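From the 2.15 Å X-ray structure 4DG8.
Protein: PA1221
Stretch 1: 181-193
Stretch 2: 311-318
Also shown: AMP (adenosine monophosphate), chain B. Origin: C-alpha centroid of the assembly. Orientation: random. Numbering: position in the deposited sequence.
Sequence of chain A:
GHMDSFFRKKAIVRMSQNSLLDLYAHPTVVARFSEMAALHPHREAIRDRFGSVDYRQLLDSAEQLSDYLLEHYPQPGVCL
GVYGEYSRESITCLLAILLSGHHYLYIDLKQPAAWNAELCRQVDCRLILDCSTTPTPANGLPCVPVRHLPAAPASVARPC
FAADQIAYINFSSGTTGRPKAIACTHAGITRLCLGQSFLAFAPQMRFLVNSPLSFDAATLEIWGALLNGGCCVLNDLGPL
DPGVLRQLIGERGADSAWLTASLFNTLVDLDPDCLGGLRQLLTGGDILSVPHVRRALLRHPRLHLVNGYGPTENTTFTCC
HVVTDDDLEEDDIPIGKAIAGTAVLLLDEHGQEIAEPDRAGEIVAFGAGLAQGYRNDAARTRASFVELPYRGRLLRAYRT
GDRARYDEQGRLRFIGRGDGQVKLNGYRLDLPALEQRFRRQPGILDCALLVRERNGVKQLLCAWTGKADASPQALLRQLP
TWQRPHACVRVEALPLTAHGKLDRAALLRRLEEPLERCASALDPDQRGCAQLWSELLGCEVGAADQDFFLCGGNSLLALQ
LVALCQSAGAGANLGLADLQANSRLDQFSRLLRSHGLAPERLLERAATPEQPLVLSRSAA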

ATOM      1  N   ALA A 181      -9.404  -6.319  -7.630  1.00 30.27           N
ATOM      2  CA  ALA A 181      -9.559  -6.180  -6.185  1.00 30.27           C
ATOM      3  C   ALA A 181      -8.813  -7.269  -5.425  1.00 21.36           C
ATOM      4  O   ALA A 181      -9.141  -8.442  -5.550  1.00 23.82           O
ATOM      5  CB  ALA A 181     -11.018  -6.201  -5.822  1.00 25.58           C
ATOM      6  N   ILE A 182      -7.822  -6.867  -4.630  1.00 25.03           N
ATOM      7  CA  ILE A 182      -7.056  -7.810  -3.818  1.00 28.54           C
ATOM      8  C   ILE A 182      -7.626  -7.920  -2.410  1.00 24.49           C
ATOM      9  O   ILE A 182      -7.634  -6.948  -1.670  1.00 26.21           O
ATOM     10  CB  ILE A 182      -5.563  -7.413  -3.761  1.00 17.92           C
ATOM     11  CG1 ILE A 182      -4.943  -7.511  -5.157  1.00 14.88           C
ATOM     12  CG2 ILE A 182      -4.798  -8.269  -2.733  1.00 20.17           C
ATOM     13  CD1 ILE A 182      -3.575  -6.788  -5.298  1.00 16.48           C
ATOM     14  N   ALA A 183      -8.128  -9.097  -2.043  1.00 25.73           N
ATOM     15  CA  ALA A 183      -8.702  -9.244  -0.699  1.00 24.79           C
ATOM     16  C   ALA A 183      -7.663  -9.795   0.243  1.00 23.48           C
ATOM     17  O   ALA A 183      -7.179 -10.914   0.078  1.00 23.00           O
ATOM     18  CB  ALA A 183      -9.967 -10.110  -0.699  1.00 17.49           C
ATOM     19  N   CYS A 184      -7.312  -8.977   1.224  1.00 15.54           N
ATOM     20  CA  CYS A 184      -6.309  -9.318   2.211  1.00 18.46           C
ATOM     21  C   CYS A 184      -6.989  -9.716   3.522  1.00 23.72           C
ATOM     22  O   CYS A 184      -8.069  -9.266   3.843  1.00 21.62           O
ATOM     23  CB  CYS A 184      -5.326  -8.171   2.420  1.00 17.25           C
ATOM     24  SG  CYS A 184      -4.233  -7.957   0.947  1.00 23.46           S
ATOM     25  N   THR A 185      -6.312 -10.562   4.272  1.00 18.94           N
ATOM     26  CA  THR A 185      -6.911 -11.379   5.303  1.00 21.39           C
ATOM     27  C   THR A 185      -6.472 -10.789   6.657  1.00 23.29           C
ATOM     28  O   THR A 185      -5.495 -10.053   6.711  1.00 17.08           O
ATOM     29  CB  THR A 185      -6.356 -12.786   5.064  1.00 22.16           C
ATOM     30  OG1 THR A 185      -7.397 -13.765   5.068  1.00 46.48           O
ATOM     31  CG2 THR A 185      -5.244 -13.108   6.007  1.00 13.85           C
ATOM     32  N   HIS A 186      -7.241 -11.014   7.719  1.00 24.01           N
ATOM     33  CA  HIS A 186      -6.786 -10.699   9.081  1.00 17.84           C
ATOM     34  C   HIS A 186      -5.362 -11.242   9.386  1.00 26.45           C
ATOM     35  O   HIS A 186      -4.502 -10.526   9.937  1.00 20.00           O
ATOM     36  CB  HIS A 186      -7.787 -11.230  10.125  1.00 25.16           C
ATOM     37  CG  HIS A 186      -8.980 -10.342  10.346  1.00 26.30           C
ATOM     38  ND1 HIS A 186      -9.192  -9.670  11.535  1.00 21.47           N
ATOM     39  CD2 HIS A 186     -10.040 -10.045   9.550  1.00 22.21           C
ATOM     40  CE1 HIS A 186     -10.321  -8.977  11.453  1.00 20.90           C
ATOM     41  NE2 HIS A 186     -10.847  -9.176  10.253  1.00 19.20           N
ATOM     42  N   ALA A 187      -5.121 -12.503   9.026  1.00 22.96           N
ATOM     43  CA  ALA A 187      -3.803 -13.118   9.185  1.00 27.57           C
ATOM     44  C   ALA A 187      -2.681 -12.378   8.471  1.00 26.41           C
ATOM     45  O   ALA A 187      -1.572 -12.312   8.986  1.00 24.59           O
ATOM     46  CB  ALA A 187      -3.822 -14.577   8.733  1.00 20.42           C
ATOM     47  N   GLY A 188      -2.945 -11.851   7.279  1.00 22.28           N
ATOM     48  CA  GLY A 188      -1.910 -11.148   6.535  1.00 20.76           C
ATOM     49  C   GLY A 188      -1.445  -9.940   7.333  1.00 20.62           C
ATOM     50  O   GLY A 188      -0.238  -9.614   7.405  1.00 17.82           O
ATOM     51  N   ILE A 189      -2.413  -9.292   7.978  1.00 21.03           N
ATOM     52  CA  ILE A 189      -2.126  -8.133   8.821  1.00 20.30           C
ATOM     53  C   ILE A 189      -1.397  -8.471  10.118  1.00 26.51           C
ATOM     54  O   ILE A 189      -0.396  -7.807  10.455  1.00 21.05           O
ATOM     55  CB  ILE A 189      -3.416  -7.365   9.190  1.00 22.13           C
ATOM     56  CG1 ILE A 189      -4.107  -6.860   7.921  1.00 15.75           C
ATOM     57  CG2 ILE A 189      -3.068  -6.198  10.096  1.00 16.42           C
ATOM     58  CD1 ILE A 189      -5.425  -6.145   8.186  1.00 16.70           C
ATOM     59  N   THR A 190      -1.898  -9.467  10.862  1.00 17.48           N
ATOM     60  CA  THR A 190      -1.271  -9.793  12.148  1.00 19.75           C
ATOM     61  C   THR A 190       0.103 -10.447  11.932  1.00 20.27           C
ATOM     62  O   THR A 190       1.017 -10.226  12.721  1.00 21.87           O
ATOM     63  CB  THR A 190      -2.167 -10.660  13.091  1.00 20.60           C
ATOM     64  OG1 THR A 190      -2.473 -11.903  12.459  1.00 23.08           O
ATOM     65  CG2 THR A 190      -3.481  -9.926  13.442  1.00 18.26           C
ATOM     66  N   ARG A 191       0.265 -11.210  10.848  1.00 19.33           N
ATOM     67  CA  ARG A 191       1.579 -11.775  10.525  1.00 21.47           C
ATOM     68  C   ARG A 191       2.531 -10.641  10.156  1.00 22.98           C
ATOM     69  O   ARG A 191       3.699 -10.664  10.550  1.00 28.51           O
ATOM     70  CB  ARG A 191       1.523 -12.859   9.432  1.00 22.32           C
ATOM     71  CG  ARG A 191       1.542 -12.348   7.956  1.00 21.62           C
ATOM     72  CD  ARG A 191       2.985 -12.015   7.545  1.00 15.12           C
ATOM     73  NE  ARG A 191       3.254 -12.062   6.105  1.00 20.68           N
ATOM     74  CZ  ARG A 191       2.907 -11.107   5.240  1.00 24.68           C
ATOM     75  NH1 ARG A 191       2.223 -10.037   5.643  1.00 18.91           N
ATOM     76  NH2 ARG A 191       3.218 -11.232   3.958  1.00 23.03           N
ATOM     77  N   LEU A 192       2.027  -9.642   9.431  1.00 22.64           N
ATOM     78  CA  LEU A 192       2.858  -8.490   9.099  1.00 19.28           C
ATOM     79  C   LEU A 192       3.370  -7.774  10.355  1.00 24.45           C
ATOM     80  O   LEU A 192       4.548  -7.383  10.428  1.00 18.95           O
ATOM     81  CB  LEU A 192       2.081  -7.479   8.215  1.00 17.23           C
ATOM     82  CG  LEU A 192       2.812  -6.145   7.935  1.00 17.61           C
ATOM     83  CD1 LEU A 192       4.078  -6.397   7.104  1.00 19.84           C
ATOM     84  CD2 LEU A 192       1.908  -5.110   7.266  1.00 19.64           C
ATOM     85  N   CYS A 193       2.474  -7.560  11.321  1.00 20.94           N
ATOM     86  CA  CYS A 193       2.786  -6.646  12.431  1.00 25.60           C
ATOM     87  C   CYS A 193       3.407  -7.229  13.704  1.00 27.77           C
ATOM     88  O   CYS A 193       3.941  -6.478  14.520  1.00 28.80           O
ATOM     89  CB  CYS A 193       1.539  -5.832  12.806  1.00 21.54           C
ATOM     90  SG  CYS A 193       0.811  -4.922  11.419  1.00 23.03           S
ATOM     91  N   PRO A 311       4.666  -7.317  -2.940  1.00 24.22           N
ATOM     92  CA  PRO A 311       3.465  -6.825  -3.620  1.00 23.36           C
ATOM     93  C   PRO A 311       2.234  -6.884  -2.719  1.00 22.25           C
ATOM     94  O   PRO A 311       2.256  -7.509  -1.658  1.00 24.74           O
ATOM     95  CB  PRO A 311       3.329  -7.790  -4.803  1.00 20.44           C
ATOM     96  CG  PRO A 311       3.883  -9.104  -4.258  1.00 23.57           C
ATOM     97  CD  PRO A 311       4.941  -8.737  -3.232  1.00 27.92           C
ATOM     98  N   THR A 312       1.136  -6.311  -3.188  1.00 23.43           N
ATOM     99  CA  THR A 312      -0.089  -6.214  -2.392  1.00 25.00           C
ATOM    100  C   THR A 312      -0.734  -7.593  -2.163  1.00 20.67           C
ATOM    101  O   THR A 312      -1.321  -7.850  -1.107  1.00 22.55           O
ATOM    102  CB  THR A 312      -1.081  -5.225  -3.067  1.00 28.63           C
ATOM    103  OG1 THR A 312      -0.460  -3.934  -3.185  1.00 25.47           O
ATOM    104  CG2 THR A 312      -2.399  -5.107  -2.284  1.00 14.90           C
ATOM    105  N   GLU A 313      -0.609  -8.475  -3.156  1.00 18.40           N
ATOM    106  CA  GLU A 313      -1.099  -9.853  -3.081  1.00 18.18           C
ATOM    107  C   GLU A 313      -0.494 -10.664  -1.920  1.00 22.03           C
ATOM    108  O   GLU A 313      -1.001 -11.743  -1.558  1.00 21.58           O
ATOM    109  CB  GLU A 313      -0.801 -10.585  -4.405  1.00 22.27           C
ATOM    110  CG  GLU A 313      -1.602 -10.109  -5.619  1.00 21.95           C
ATOM    111  CD  GLU A 313      -1.035  -8.833  -6.267  1.00 31.44           C
ATOM    112  OE1 GLU A 313      -0.141  -8.167  -5.674  1.00 27.45           O
ATOM    113  OE2 GLU A 313      -1.491  -8.513  -7.390  1.00 21.38           O
ATOM    114  N   ASN A 314       0.666 -10.224  -1.446  1.00 20.60           N
ATOM    115  CA  ASN A 314       1.309 -10.776  -0.244  1.00 20.67           C
ATOM    116  C   ASN A 314       1.231  -9.872   0.992  1.00 24.34           C
ATOM    117  O   ASN A 314       2.090  -9.939   1.873  1.00 18.87           O
ATOM    118  CB  ASN A 314       2.677 -11.415  -0.510  1.00 17.91           C
ATOM    119  CG  ASN A 314       3.133 -12.362   0.625  1.00 26.02           C
ATOM    120  OD1 ASN A 314       2.325 -13.044   1.269  1.00 25.67           O
ATOM    121  ND2 ASN A 314       4.441 -12.393   0.869  1.00 19.94           N
ATOM    122  N   THR A 315       0.311  -8.914   0.954  1.00 21.68           N
ATOM    123  CA  THR A 315       0.021  -8.076   2.120  1.00 24.67           C
ATOM    124  C   THR A 315       1.200  -7.216   2.598  1.00 24.92           C
ATOM    125  O   THR A 315       1.872  -7.580   3.569  1.00 21.83           O
ATOM    126  CB  THR A 315      -0.574  -8.896   3.307  1.00 18.88           C
ATOM    127  OG1 THR A 315      -1.582  -9.794   2.817  1.00 23.23           O
ATOM    128  CG2 THR A 315      -1.198  -7.946   4.383  1.00 12.28           C
ATOM    129  N   THR A 316       1.443  -6.083   1.923  1.00 22.62           N
ATOM    130  CA  THR A 316       2.517  -5.176   2.355  1.00 20.01           C
ATOM    131  C   THR A 316       3.945  -5.650   2.069  1.00 22.69           C
ATOM    132  O   THR A 316       4.558  -5.175   1.106  1.00 23.69           O
ATOM    133  CB  THR A 316       2.326  -4.705   3.803  1.00 22.67           C
ATOM    134  OG1 THR A 316       0.975  -4.256   3.969  1.00 19.85           O
ATOM    135  CG2 THR A 316       3.286  -3.553   4.126  1.00 24.36           C
ATOM    136  N   PHE A 317       4.561  -6.353   3.005  1.00 17.08           N
ATOM    137  CA  PHE A 317       5.930  -6.818   2.812  1.00 22.57           C
ATOM    138  C   PHE A 317       6.028  -8.315   2.551  1.00 26.86           C
ATOM    139  O   PHE A 317       5.266  -9.117   3.081  1.00 26.21           O
ATOM    140  CB  PHE A 317       6.782  -6.511   4.050  1.00 21.19           C
ATOM    141  CG  PHE A 317       7.002  -5.058   4.297  1.00 18.16           C
ATOM    142  CD1 PHE A 317       7.010  -4.153   3.243  1.00 18.80           C
ATOM    143  CD2 PHE A 317       7.246  -4.591   5.593  1.00 18.66           C
ATOM    144  CE1 PHE A 317       7.236  -2.802   3.478  1.00 25.10           C
ATOM    145  CE2 PHE A 317       7.463  -3.248   5.827  1.00 22.13           C
ATOM    146  CZ  PHE A 317       7.446  -2.350   4.771  1.00 24.05           C
ATOM    147  N   THR A 318       7.025  -8.666   1.753  1.00 22.28           N
ATOM    148  CA  THR A 318       7.391 -10.040   1.472  1.00 27.84           C
ATOM    149  C   THR A 318       8.786 -10.261   2.058  1.00 28.16           C
ATOM    150  O   THR A 318       9.004 -11.191   2.824  1.00 27.47           O
ATOM    151  CB  THR A 318       7.314 -10.358  -0.032  1.00 29.53           C
ATOM    152  OG1 THR A 318       5.942 -10.276  -0.447  1.00 30.99           O
ATOM    153  CG2 THR A 318       7.817 -11.753  -0.305  1.00 16.81           C
TER
HETATM  154  P   AMP B 701       2.534  -2.571  -4.477  1.00 26.02           P
HETATM  155  O1P AMP B 701       1.704  -1.396  -4.948  1.00 21.91           O
HETATM  156  O2P AMP B 701       3.044  -2.573  -3.042  1.00 21.46           O
HETATM  157  O3P AMP B 701       1.713  -3.817  -4.751  1.00 18.74           O
HETATM  158  O5' AMP B 701       3.758  -2.788  -5.467  1.00 23.28           O
HETATM  159  C5' AMP B 701       4.540  -3.964  -5.397  1.00 19.44           C
HETATM  160  C4' AMP B 701       5.677  -3.934  -6.381  1.00 26.58           C
HETATM  161  O4' AMP B 701       6.502  -2.761  -6.155  1.00 25.16           O
HETATM  162  C3' AMP B 701       6.650  -5.096  -6.296  1.00 27.62           C
HETATM  163  O3' AMP B 701       6.170  -6.264  -6.953  1.00 25.55           O
HETATM  164  C2' AMP B 701       7.915  -4.516  -6.911  1.00 26.56           C
HETATM  165  O2' AMP B 701       7.818  -4.506  -8.331  1.00 24.71           O
HETATM  166  C1' AMP B 701       7.860  -3.070  -6.410  1.00 22.01           C
HETATM  167  N9  AMP B 701       8.628  -2.886  -5.156  1.00 25.49           N
HETATM  168  C8  AMP B 701       8.077  -2.806  -3.922  1.00 23.02           C
HETATM  169  N7  AMP B 701       9.020  -2.639  -2.963  1.00 22.04           N
HETATM  170  C5  AMP B 701      10.217  -2.620  -3.568  1.00 26.91           C
HETATM  171  C6  AMP B 701      11.634  -2.478  -3.132  1.00 23.79           C
HETATM  172  N6  AMP B 701      11.952  -2.328  -1.834  1.00 20.51           N
HETATM  173  N1  AMP B 701      12.600  -2.499  -4.083  1.00 28.59           N
HETATM  174  C2  AMP B 701      12.277  -2.646  -5.386  1.00 23.97           C
HETATM  175  N3  AMP B 701      11.017  -2.778  -5.848  1.00 22.74           N
HETATM  176  C4  AMP B 701       9.954  -2.773  -5.013  1.00 23.44           C
HETATM  177  O   HOH W   1      -3.706 -11.357   3.216  1.00 17.68           O

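Stretch 1 enters the contact as a strand, residues 181-185, and continues as a helix from His 186. Stretch 2, largely loop with a short 3-10 segment at Thr 312 and Glu 313, runs alongside it in the same direction, so that Ile 182 lies nearest Glu 313, Gly 188 nearest Thr 315 and Leu 192 nearest Phe 317. Together they bury 514 Å².

Thr 315 is the centre of the contact. Its CG2 lies 3.6 Å from Gly 188 C, against the first turns of the helix, where the backbones come to 5.7 Å between CA atoms. Gly 188 makes this approach possible: a CB at that position would sit 2.7 Å from Thr 315 OG1, a clash. The hydroxyl instead serves a bridging water, which donates to Thr 315 OG1 (2.7 Å) and accepts from Thr 185 N (2.9 Å), linking the loop to the end of the strand. Cys 184 SG packs 3.7 Å from the same OG1 and 3.6 Å from Thr 312 O.

At the strand, Ile 182 points toward the loop and places CD1 3.6 Å from Thr 312 CG2 and 3.4 Å from Glu 313 CD, the latter a contact with the carboxylate carbon. Thr 312 also faces the nucleotide, its OG1 donating to AMP O3P at 2.7 Å.

Further along the helix, Leu 192 and Arg 191 combine apolar and polar contacts. Leu 192 CD2 meets Thr 316 CB at 3.5 Å, while its CD1 lies 3.9 Å from Phe 317 CD2. Arg 191 holds the loop through its main chain: NH1 donates to Thr 315 O (3.2 Å) and NH2 to Asn 314 O (2.7 Å), both carbonyls lying near the guanidinium plane, where its N-H groups point. NH1 also makes a weak bond to Gly 188 O (3.1 Å), tying the side chain back to its own helix.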